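Side-chain contacts in cytochrome P450 (CYP102L1) (Mycobacterium phage Adler, PDB 6N6Q), which is a haem-containing oxidoreductase encoded by a bacteriophage and probably acts as a monooxygenase, as cytochromes P450 generally do: residues I71-P74 with Q75-E78; W140-R143 with A144-S148; R315-P318 with D319-F322. All blocks are in the same frame, centred on the assembly; numbering follows the deposited sequence.

Contact 1 (71-78) comes first along the chain, then contact 2 (140-148), then contact 3 (315-322), and none touches another. Contact 1 belongs to the sheet-rich side of the P450 fold, where strand 77-79 forms one outer edge of a five-stranded mixed sheet. Contacts 2 and 3 lie across the chain's centre from it, with their centres about 50 and 43 Å from that of contact 1. These two are neighbours, about 21 Å between centres and 7 Å between nearest atoms. Helix 119-145 connects them, since it ends in contact 2 and is touched by contact 3. The 315-322 loop thus lies against the helix that contact 2 ends, while contact 1 leads into an edge strand.

Contact 1: I71-P74 with Q75-E78; sequences INNP and QLWE
Asn73 and Trp77 anchor a tight local turn that carries the chain out of helix 65-71 and into edge strand 77-79 of the five-stranded sheet. Two carbonyl oxygens of Asn73 do the work. Its backbone O takes the N-H of Trp77 at 3.0 Å, pointing almost straight at the donor (C=O...N angle 166°). Its side-chain OD1 accepts from Leu76 N at 3.0 Å, with that donor in the carbonyl plane, and more weakly from Gln75 N. CG stands anti to the backbone N of Asn73 (chi1 178°), which brings OD1 to these two N-H groups. The Leu76 bond, helped by the weaker one, probably limits the amide's rotation.

Further back, Ile71 reaches the indole. Its CD1 sits over one face of Trp77, 3.7 Å from the centroid of the six-membered ring and 17° off the normal, a CH-pi contact whose closest pair is Ile71 CD1 to Trp77 CZ2 at 3.5 Å. Phe365 meets the same indole edge-to-face, while Val371 of strand 370-374 touches both Ile71 and Trp77. Arg350 bonds the carbonyl of Ile71, and Lys353 that of Pro74, tying the turn to strand 347-352 and the loop after it. Side-chain and backbone oxygens of one asparagine gripping the N-H groups two to four residues on make an Asx motif, here leading into an edge strand.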
ATOM      1  N   ILE A  71       8.489   2.797 -20.614  1.00 57.86           N
ATOM      2  CA  ILE A  71       7.074   2.656 -20.285  1.00 57.60           C
ATOM      3  C   ILE A  71       6.635   3.740 -19.309  1.00 55.04           C
ATOM      4  O   ILE A  71       5.494   4.214 -19.364  1.00 56.28           O
ATOM      5  CB  ILE A  71       6.802   1.242 -19.730  1.00 59.76           C
ATOM      6  CG1 ILE A  71       7.155   0.181 -20.772  1.00 57.83           C
ATOM      7  CG2 ILE A  71       5.351   1.088 -19.313  1.00 51.75           C
ATOM      8  CD1 ILE A  71       6.236   0.176 -21.973  1.00 54.80           C
ATOM      9  N   ASN A  72       7.528   4.164 -18.414  1.00 51.22           N
ATOM     10  CA  ASN A  72       7.219   5.207 -17.445  1.00 51.63           C
ATOM     11  C   ASN A  72       7.334   6.616 -18.023  1.00 55.39           C
ATOM     12  O   ASN A  72       7.370   7.582 -17.251  1.00 62.40           O
ATOM     13  CB  ASN A  72       8.125   5.075 -16.218  1.00 50.86           C
ATOM     14  CG  ASN A  72       7.867   3.801 -15.436  1.00 49.40           C
ATOM     15  OD1 ASN A  72       6.812   3.180 -15.570  1.00 48.06           O
ATOM     16  ND2 ASN A  72       8.829   3.409 -14.609  1.00 52.41           N
ATOM     17  N   ASN A  73       7.397   6.762 -19.341  1.00 50.03           N
ATOM     18  CA  ASN A  73       7.484   8.087 -19.945  1.00 55.61           C
ATOM     19  C   ASN A  73       6.108   8.744 -19.949  1.00 58.23           C
ATOM     20  O   ASN A  73       5.168   8.184 -20.525  1.00 60.42           O
ATOM     21  CB  ASN A  73       8.027   7.999 -21.362  1.00 57.04           C
ATOM     22  CG  ASN A  73       8.084   9.348 -22.043  1.00 59.55           C
ATOM     23  OD1 ASN A  73       7.147   9.746 -22.734  1.00 68.92           O
ATOM     24  ND2 ASN A  73       9.183  10.066 -21.846  1.00 71.16           N
ATOM     25  N   PRO A  74       5.948   9.921 -19.340  1.00 58.18           N
ATOM     26  CA  PRO A  74       4.604  10.510 -19.225  1.00 55.75           C
ATOM     27  C   PRO A  74       4.042  11.037 -20.535  1.00 58.85           C
ATOM     28  O   PRO A  74       2.816  11.168 -20.648  1.00 62.43           O
ATOM     29  CB  PRO A  74       4.808  11.643 -18.211  1.00 54.14           C
ATOM     30  CG  PRO A  74       6.244  12.018 -18.365  1.00 61.25           C
ATOM     31  CD  PRO A  74       6.977  10.746 -18.685  1.00 55.06           C
ATOM     32  N   GLN A  75       4.882  11.345 -21.524  1.00 64.13           N
ATOM     33  CA  GLN A  75       4.369  11.874 -22.783  1.00 63.47           C
ATOM     34  C   GLN A  75       3.762  10.787 -23.661  1.00 64.81           C
ATOM     35  O   GLN A  75       2.785  11.049 -24.373  1.00 62.02           O
ATOM     36  CB  GLN A  75       5.476  12.601 -23.549  1.00 66.65           C
ATOM     37  CG  GLN A  75       5.897  13.934 -22.944  1.00 66.42           C
ATOM     38  CD  GLN A  75       6.807  13.772 -21.744  1.00 71.61           C
ATOM     39  OE1 GLN A  75       7.323  12.684 -21.483  1.00 76.19           O
ATOM     40  NE2 GLN A  75       7.010  14.856 -21.005  1.00 75.81           N
ATOM     41  N   LEU A  76       4.313   9.575 -23.625  1.00 60.67           N
ATOM     42  CA  LEU A  76       3.851   8.495 -24.488  1.00 61.11           C
ATOM     43  C   LEU A  76       2.923   7.509 -23.791  1.00 57.74           C
ATOM     44  O   LEU A  76       2.009   6.982 -24.432  1.00 63.75           O
ATOM     45  CB  LEU A  76       5.046   7.728 -25.065  1.00 64.11           C
ATOM     46  CG  LEU A  76       5.996   8.519 -25.968  1.00 66.63           C
ATOM     47  CD1 LEU A  76       7.059   7.602 -26.561  1.00 62.65           C
ATOM     48  CD2 LEU A  76       5.227   9.235 -27.067  1.00 63.08           C
ATOM     49  N   TRP A  77       3.128   7.244 -22.504  1.00 51.23           N
ATOM     50  CA  TRP A  77       2.335   6.265 -21.780  1.00 53.44           C
ATOM     51  C   TRP A  77       1.621   6.922 -20.604  1.00 57.35           C
ATOM     52  O   TRP A  77       1.962   8.028 -20.179  1.00 59.14           O
ATOM     53  CB  TRP A  77       3.206   5.105 -21.281  1.00 49.15           C
ATOM     54  CG  TRP A  77       3.843   4.317 -22.383  1.00 56.12           C
ATOM     55  CD1 TRP A  77       4.920   4.684 -23.135  1.00 51.41           C
ATOM     56  CD2 TRP A  77       3.446   3.024 -22.854  1.00 58.32           C
ATOM     57  NE1 TRP A  77       5.216   3.702 -24.047  1.00 53.71           N
ATOM     58  CE2 TRP A  77       4.326   2.671 -23.896  1.00 53.44           C
ATOM     59  CE3 TRP A  77       2.433   2.128 -22.495  1.00 49.79           C
ATOM     60  CZ2 TRP A  77       4.222   1.464 -24.585  1.00 52.36           C
ATOM     61  CZ3 TRP A  77       2.330   0.931 -23.181  1.00 51.93           C
ATOM     62  CH2 TRP A  77       3.220   0.610 -24.214  1.00 51.75           C
ATOM     63  N   GLU A  78       0.621   6.216 -20.081  1.00 49.26           N
ATOM     64  CA  GLU A  78      -0.174   6.699 -18.964  1.00 49.95           C
ATOM     65  C   GLU A  78      -0.724   5.499 -18.205  1.00 50.96           C
ATOM     66  O   GLU A  78      -0.534   4.347 -18.606  1.00 52.42           O
ATOM     67  CB  GLU A  78      -1.296   7.623 -19.446  1.00 49.66           C
ATOM     68  CG  GLU A  78      -2.306   6.941 -20.348  1.00 52.06           C
ATOM     69  CD  GLU A  78      -3.383   7.887 -20.834  1.00 58.67           C
ATOM     70  OE1 GLU A  78      -3.193   9.115 -20.710  1.00 62.34           O
ATOM     71  OE2 GLU A  78      -4.419   7.403 -21.336  1.00 57.01           O
TER

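Contact 2: W140-R143 with A144-S148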
ATOM      1  N   TRP A 140       0.374  -4.126  22.887  1.00 56.25           N
ATOM      2  CA  TRP A 140       1.459  -5.091  22.755  1.00 58.57           C
ATOM      3  C   TRP A 140       2.261  -5.248  24.041  1.00 65.16           C
ATOM      4  O   TRP A 140       3.008  -6.224  24.171  1.00 67.28           O
ATOM      5  CB  TRP A 140       2.381  -4.692  21.601  1.00 55.16           C
ATOM      6  CG  TRP A 140       1.842  -5.086  20.255  1.00 56.47           C
ATOM      7  CD1 TRP A 140       0.591  -5.558  19.981  1.00 56.16           C
ATOM      8  CD2 TRP A 140       2.540  -5.052  19.003  1.00 57.23           C
ATOM      9  NE1 TRP A 140       0.466  -5.817  18.638  1.00 56.91           N
ATOM     10  CE2 TRP A 140       1.648  -5.515  18.016  1.00 55.23           C
ATOM     11  CE3 TRP A 140       3.831  -4.673  18.621  1.00 60.09           C
ATOM     12  CZ2 TRP A 140       2.005  -5.610  16.672  1.00 53.21           C
ATOM     13  CZ3 TRP A 140       4.185  -4.772  17.288  1.00 56.87           C
ATOM     14  CH2 TRP A 140       3.274  -5.234  16.329  1.00 48.01           C
ATOM     15  N   ASN A 141       2.132  -4.315  24.987  1.00 60.89           N
ATOM     16  CA  ASN A 141       2.747  -4.504  26.297  1.00 61.66           C
ATOM     17  C   ASN A 141       2.158  -5.720  27.000  1.00 65.14           C
ATOM     18  O   ASN A 141       2.890  -6.555  27.546  1.00 65.45           O
ATOM     19  CB  ASN A 141       2.564  -3.253  27.158  1.00 66.19           C
ATOM     20  CG  ASN A 141       3.475  -2.114  26.741  1.00 69.71           C
ATOM     21  OD1 ASN A 141       4.545  -2.332  26.169  1.00 63.03           O
ATOM     22  ND2 ASN A 141       3.056  -0.887  27.034  1.00 65.71           N
ATOM     23  N   THR A 142       0.828  -5.837  26.990  1.00 67.03           N
ATOM     24  CA  THR A 142       0.172  -6.967  27.641  1.00 68.92           C
ATOM     25  C   THR A 142       0.544  -8.284  26.969  1.00 72.92           C
ATOM     26  O   THR A 142       0.711  -9.307  27.642  1.00 76.85           O
ATOM     27  CB  THR A 142      -1.343  -6.768  27.627  1.00 64.17           C
ATOM     28  OG1 THR A 142      -1.659  -5.470  28.144  1.00 63.69           O
ATOM     29  CG2 THR A 142      -2.031  -7.827  28.475  1.00 67.70           C
ATOM     30  N   ARG A 143       0.684  -8.276  25.642  1.00 68.93           N
ATOM     31  CA  ARG A 143       1.058  -9.495  24.936  1.00 68.00           C
ATOM     32  C   ARG A 143       2.512  -9.867  25.195  1.00 65.67           C
ATOM     33  O   ARG A 143       2.841 -11.056  25.268  1.00 71.37           O
ATOM     34  CB  ARG A 143       0.801  -9.330  23.439  1.00 66.60           C
ATOM     35  CG  ARG A 143      -0.563  -8.741  23.127  1.00 66.63           C
ATOM     36  CD  ARG A 143      -0.928  -8.913  21.668  1.00 70.46           C
ATOM     37  NE  ARG A 143      -0.928 -10.318  21.276  1.00 68.14           N
ATOM     38  CZ  ARG A 143      -1.519 -10.786  20.184  1.00 69.29           C
ATOM     39  NH1 ARG A 143      -2.169  -9.960  19.375  1.00 74.91           N
ATOM     40  NH2 ARG A 143      -1.466 -12.080  19.903  1.00 68.21           N
ATOM     41  N   ALA A 144       3.391  -8.873  25.334  1.00 70.26           N
ATOM     42  CA  ALA A 144       4.771  -9.156  25.711  1.00 66.14           C
ATOM     43  C   ALA A 144       4.847  -9.701  27.129  1.00 71.86           C
ATOM     44  O   ALA A 144       5.666 -10.580  27.423  1.00 79.62           O
ATOM     45  CB  ALA A 144       5.622  -7.893  25.576  1.00 61.19           C
ATOM     46  N   GLN A 145       3.998  -9.189  28.022  1.00 75.47           N
ATOM     47  CA  GLN A 145       3.970  -9.668  29.399  1.00 76.49           C
ATOM     48  C   GLN A 145       3.519 -11.123  29.473  1.00 76.38           C
ATOM     49  O   GLN A 145       4.015 -11.892  30.306  1.00 70.65           O
ATOM     50  CB  GLN A 145       3.055  -8.769  30.232  1.00 75.34           C
ATOM     51  CG  GLN A 145       2.488  -9.406  31.486  1.00 84.65           C
ATOM     52  CD  GLN A 145       1.441  -8.532  32.149  1.00 86.01           C
ATOM     53  OE1 GLN A 145       1.020  -7.519  31.590  1.00 83.54           O
ATOM     54  NE2 GLN A 145       1.018  -8.918  33.348  1.00 86.35           N
ATOM     55  N   ASN A 146       2.591 -11.520  28.606  1.00 77.04           N
ATOM     56  CA  ASN A 146       2.050 -12.872  28.605  1.00 79.36           C
ATOM     57  C   ASN A 146       2.814 -13.818  27.688  1.00 81.92           C
ATOM     58  O   ASN A 146       2.380 -14.960  27.502  1.00 82.38           O
ATOM     59  CB  ASN A 146       0.571 -12.846  28.213  1.00 79.38           C
ATOM     60  CG  ASN A 146      -0.279 -12.073  29.202  1.00 81.65           C
ATOM     61  OD1 ASN A 146       0.118 -11.864  30.350  1.00 80.08           O
ATOM     62  ND2 ASN A 146      -1.457 -11.645  28.764  1.00 75.91           N
ATOM     63  N   ASN A 147       3.934 -13.372  27.113  1.00 79.17           N
ATOM     64  CA  ASN A 147       4.802 -14.224  26.296  1.00 81.51           C
ATOM     65  C   ASN A 147       4.023 -14.858  25.143  1.00 82.99           C
ATOM     66  O   ASN A 147       4.044 -16.073  24.938  1.00 87.78           O
ATOM     67  CB  ASN A 147       5.476 -15.294  27.163  1.00 77.29           C
ATOM     68  CG  ASN A 147       6.787 -15.781  26.579  1.00 94.72           C
ATOM     69  OD1 ASN A 147       6.811 -16.478  25.564  1.00 93.64           O
ATOM     70  ND2 ASN A 147       7.888 -15.426  27.229  1.00 96.81           N
ATOM     71  N   SER A 148       3.328 -14.017  24.384  1.00 74.47           N
ATOM     72  CA  SER A 148       2.403 -14.468  23.356  1.00 73.34           C
ATOM     73  C   SER A 148       2.991 -14.251  21.967  1.00 72.23           C
ATOM     74  O   SER A 148       3.707 -13.275  21.724  1.00 69.21           O
ATOM     75  CB  SER A 148       1.064 -13.734  23.468  1.00 69.89           C
ATOM     76  OG  SER A 148       0.158 -14.168  22.469  1.00 75.28           O
TER
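Arg143 and Ser148 meet at the C-terminal end of helix 119-145, and the arginine is the side chain to follow. Arg143 CB lies 3.2 Å from Ala144 N, the next residue's backbone nitrogen. The side chain also touches Ile150 of the short strand that follows. A bend at chi3 (58°) turns the far end, and NE comes 4.2 Å from Ser148 OG. NH2 is nearer to the same hydroxyl, with NH2 to Ser148 OG at 3.7 Å, and the oxygen lies at the edge of the guanidinium, in its plane. NH1 has the stronger partner, a salt bridge to Glu155, whose other carboxylate oxygen takes the indole N-H of Trp140.

The backbone here ends the helix in a Schellman motif. Asn147 has positive phi (56°) as the C-prime residue, Ser148 N bonds Arg143 O at 3.1 Å, and Asn147 N bonds Ala144 O weakly at 3.3 Å. One turn earlier the ordinary helical bonds persist, as from Ala144 N to Trp140 O at 2.9 Å. On the outer surface Thr142 and Asn146 run side by side, with the methyl CG2 of Thr142 3.9 Å from Asn146 ND2.

Contact 3: R315-P318 with D319-F322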
ATOM      1  N   ARG A 315      13.643   4.619  28.210  1.00 62.26           N
ATOM      2  CA  ARG A 315      12.684   3.624  27.750  1.00 66.04           C
ATOM      3  C   ARG A 315      11.239   4.082  27.901  1.00 63.25           C
ATOM      4  O   ARG A 315      10.322   3.271  27.734  1.00 63.35           O
ATOM      5  CB  ARG A 315      12.901   2.297  28.480  1.00 73.00           C
ATOM      6  CG  ARG A 315      14.190   1.567  28.094  1.00 71.92           C
ATOM      7  CD  ARG A 315      14.167   1.028  26.656  1.00 69.40           C
ATOM      8  NE  ARG A 315      14.394   2.065  25.651  1.00 68.71           N
ATOM      9  CZ  ARG A 315      15.589   2.566  25.348  1.00 69.11           C
ATOM     10  NH1 ARG A 315      16.672   2.126  25.974  1.00 75.21           N
ATOM     11  NH2 ARG A 315      15.701   3.509  24.423  1.00 64.46           N
ATOM     12  N   THR A 316      11.015   5.353  28.215  1.00 64.51           N
ATOM     13  CA  THR A 316       9.676   5.916  28.128  1.00 63.04           C
ATOM     14  C   THR A 316       9.286   6.069  26.661  1.00 63.26           C
ATOM     15  O   THR A 316      10.138   6.280  25.795  1.00 66.42           O
ATOM     16  CB  THR A 316       9.616   7.267  28.840  1.00 63.04           C
ATOM     17  OG1 THR A 316      10.217   7.151  30.136  1.00 77.94           O
ATOM     18  CG2 THR A 316       8.173   7.731  29.007  1.00 64.23           C
ATOM     19  N   PHE A 317       7.990   5.941  26.387  1.00 62.74           N
ATOM     20  CA  PHE A 317       7.497   6.038  25.021  1.00 55.56           C
ATOM     21  C   PHE A 317       7.995   7.332  24.379  1.00 56.37           C
ATOM     22  O   PHE A 317       7.948   8.393  25.017  1.00 58.65           O
ATOM     23  CB  PHE A 317       5.969   5.990  24.996  1.00 57.08           C
ATOM     24  CG  PHE A 317       5.390   5.841  23.617  1.00 54.59           C
ATOM     25  CD1 PHE A 317       5.235   4.587  23.049  1.00 54.67           C
ATOM     26  CD2 PHE A 317       5.000   6.954  22.889  1.00 51.58           C
ATOM     27  CE1 PHE A 317       4.700   4.445  21.780  1.00 58.76           C
ATOM     28  CE2 PHE A 317       4.467   6.819  21.619  1.00 53.91           C
ATOM     29  CZ  PHE A 317       4.315   5.564  21.064  1.00 53.09           C
ATOM     30  N   PRO A 318       8.497   7.284  23.146  1.00 63.26           N
ATOM     31  CA  PRO A 318       9.120   8.475  22.554  1.00 55.24           C
ATOM     32  C   PRO A 318       8.136   9.625  22.401  1.00 54.47           C
ATOM     33  O   PRO A 318       6.986   9.440  21.998  1.00 58.49           O
ATOM     34  CB  PRO A 318       9.610   7.973  21.191  1.00 45.88           C
ATOM     35  CG  PRO A 318       9.774   6.500  21.373  1.00 50.23           C
ATOM     36  CD  PRO A 318       8.675   6.090  22.304  1.00 50.49           C
ATOM     37  N   ASP A 319       8.608  10.826  22.741  1.00 52.54           N
ATOM     38  CA  ASP A 319       7.863  12.065  22.525  1.00 47.10           C
ATOM     39  C   ASP A 319       8.055  12.470  21.066  1.00 51.11           C
ATOM     40  O   ASP A 319       8.876  13.325  20.720  1.00 56.84           O
ATOM     41  CB  ASP A 319       8.337  13.146  23.489  1.00 54.18           C
ATOM     42  CG  ASP A 319       7.682  14.494  23.236  1.00 57.63           C
ATOM     43  OD1 ASP A 319       6.570  14.529  22.664  1.00 58.08           O
ATOM     44  OD2 ASP A 319       8.291  15.521  23.605  1.00 55.65           O
ATOM     45  N   PHE A 320       7.282  11.826  20.194  1.00 49.92           N
ATOM     46  CA  PHE A 320       7.418  12.028  18.757  1.00 46.11           C
ATOM     47  C   PHE A 320       7.020  13.450  18.380  1.00 46.08           C
ATOM     48  O   PHE A 320       5.875  13.860  18.592  1.00 51.81           O
ATOM     49  CB  PHE A 320       6.556  11.023  17.992  1.00 49.85           C
ATOM     50  CG  PHE A 320       7.092   9.617  18.006  1.00 50.48           C
ATOM     51  CD1 PHE A 320       8.232   9.288  17.292  1.00 50.46           C
ATOM     52  CD2 PHE A 320       6.439   8.619  18.711  1.00 48.77           C
ATOM     53  CE1 PHE A 320       8.723   7.993  17.297  1.00 43.76           C
ATOM     54  CE2 PHE A 320       6.925   7.321  18.719  1.00 44.03           C
ATOM     55  CZ  PHE A 320       8.067   7.009  18.010  1.00 39.73           C
ATOM     56  N   GLN A 321       7.964  14.200  17.821  1.00 50.53           N
ATOM     57  CA  GLN A 321       7.676  15.468  17.173  1.00 54.16           C
ATOM     58  C   GLN A 321       7.886  15.311  15.672  1.00 53.96           C
ATOM     59  O   GLN A 321       8.693  14.490  15.226  1.00 48.00           O
ATOM     60  CB  GLN A 321       8.549  16.597  17.731  1.00 50.83           C
ATOM     61  CG  GLN A 321       9.882  16.125  18.262  1.00 58.76           C
ATOM     62  CD  GLN A 321      10.553  17.124  19.188  1.00 65.19           C
ATOM     63  OE1 GLN A 321      10.493  18.334  18.968  1.00 64.52           O
ATOM     64  NE2 GLN A 321      11.197  16.618  20.237  1.00 49.20           N
ATOM     65  N   PHE A 322       7.142  16.109  14.899  1.00 49.04           N
ATOM     66  CA  PHE A 322       7.032  15.873  13.461  1.00 51.82           C
ATOM     67  C   PHE A 322       8.393  15.885  12.773  1.00 54.05           C
ATOM     68  O   PHE A 322       8.656  15.055  11.894  1.00 55.27           O
ATOM     69  CB  PHE A 322       6.106  16.915  12.833  1.00 52.05           C
ATOM     70  CG  PHE A 322       6.042  16.840  11.335  1.00 56.41           C
ATOM     71  CD1 PHE A 322       5.367  15.807  10.708  1.00 60.40           C
ATOM     72  CD2 PHE A 322       6.658  17.802  10.554  1.00 58.79           C
ATOM     73  CE1 PHE A 322       5.311  15.733   9.331  1.00 59.33           C
ATOM     74  CE2 PHE A 322       6.603  17.736   9.178  1.00 57.10           C
ATOM     75  CZ  PHE A 322       5.929  16.700   8.565  1.00 58.09           C
TER
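Pro318 and Phe320 pack together across an inverse gamma turn centred on Asp319, in the loop that leads from helix 298-311 to helix 322-326. The turn is closed by a weak bond from Phe320 N to Pro318 O, 3.0 Å long, and Phe320 CD2 lies 3.4 Å from the same Pro318 O. The ring of Phe320 and the proline lie side by side, pointing the same way. Pro318 CB sits over one face of that ring, 3.8 Å from its centroid and 17° off the normal, which makes a CH-pi contact, and the nearest pair is Pro318 CB to Phe320 CZ at 3.7 Å.

Phe317, one residue before the proline, adds a second ring. Phe317 and Phe320 form an offset edge-to-face pair, the edge of Phe320 turned toward the face of Phe317, with centroids 5.7 Å apart and planes at 78°. CG of Phe317 is anti to its backbone N (chi1 -170°), and this carries the ring forward until CE2 stands 3.8 Å from Phe320 CE2.

Outside this apolar cluster, Phe317 rests on Arg134 and Ile137 of helix 119-145. His126 of that helix bonds the carbonyl of Phe320, and helix 422-439 offers Ala434 to Phe320 and His438 to Pro318. Trp312 meets Phe320 edge-to-face, and its NE1 makes a weak hydrogen bond to the backbone O of Asp319.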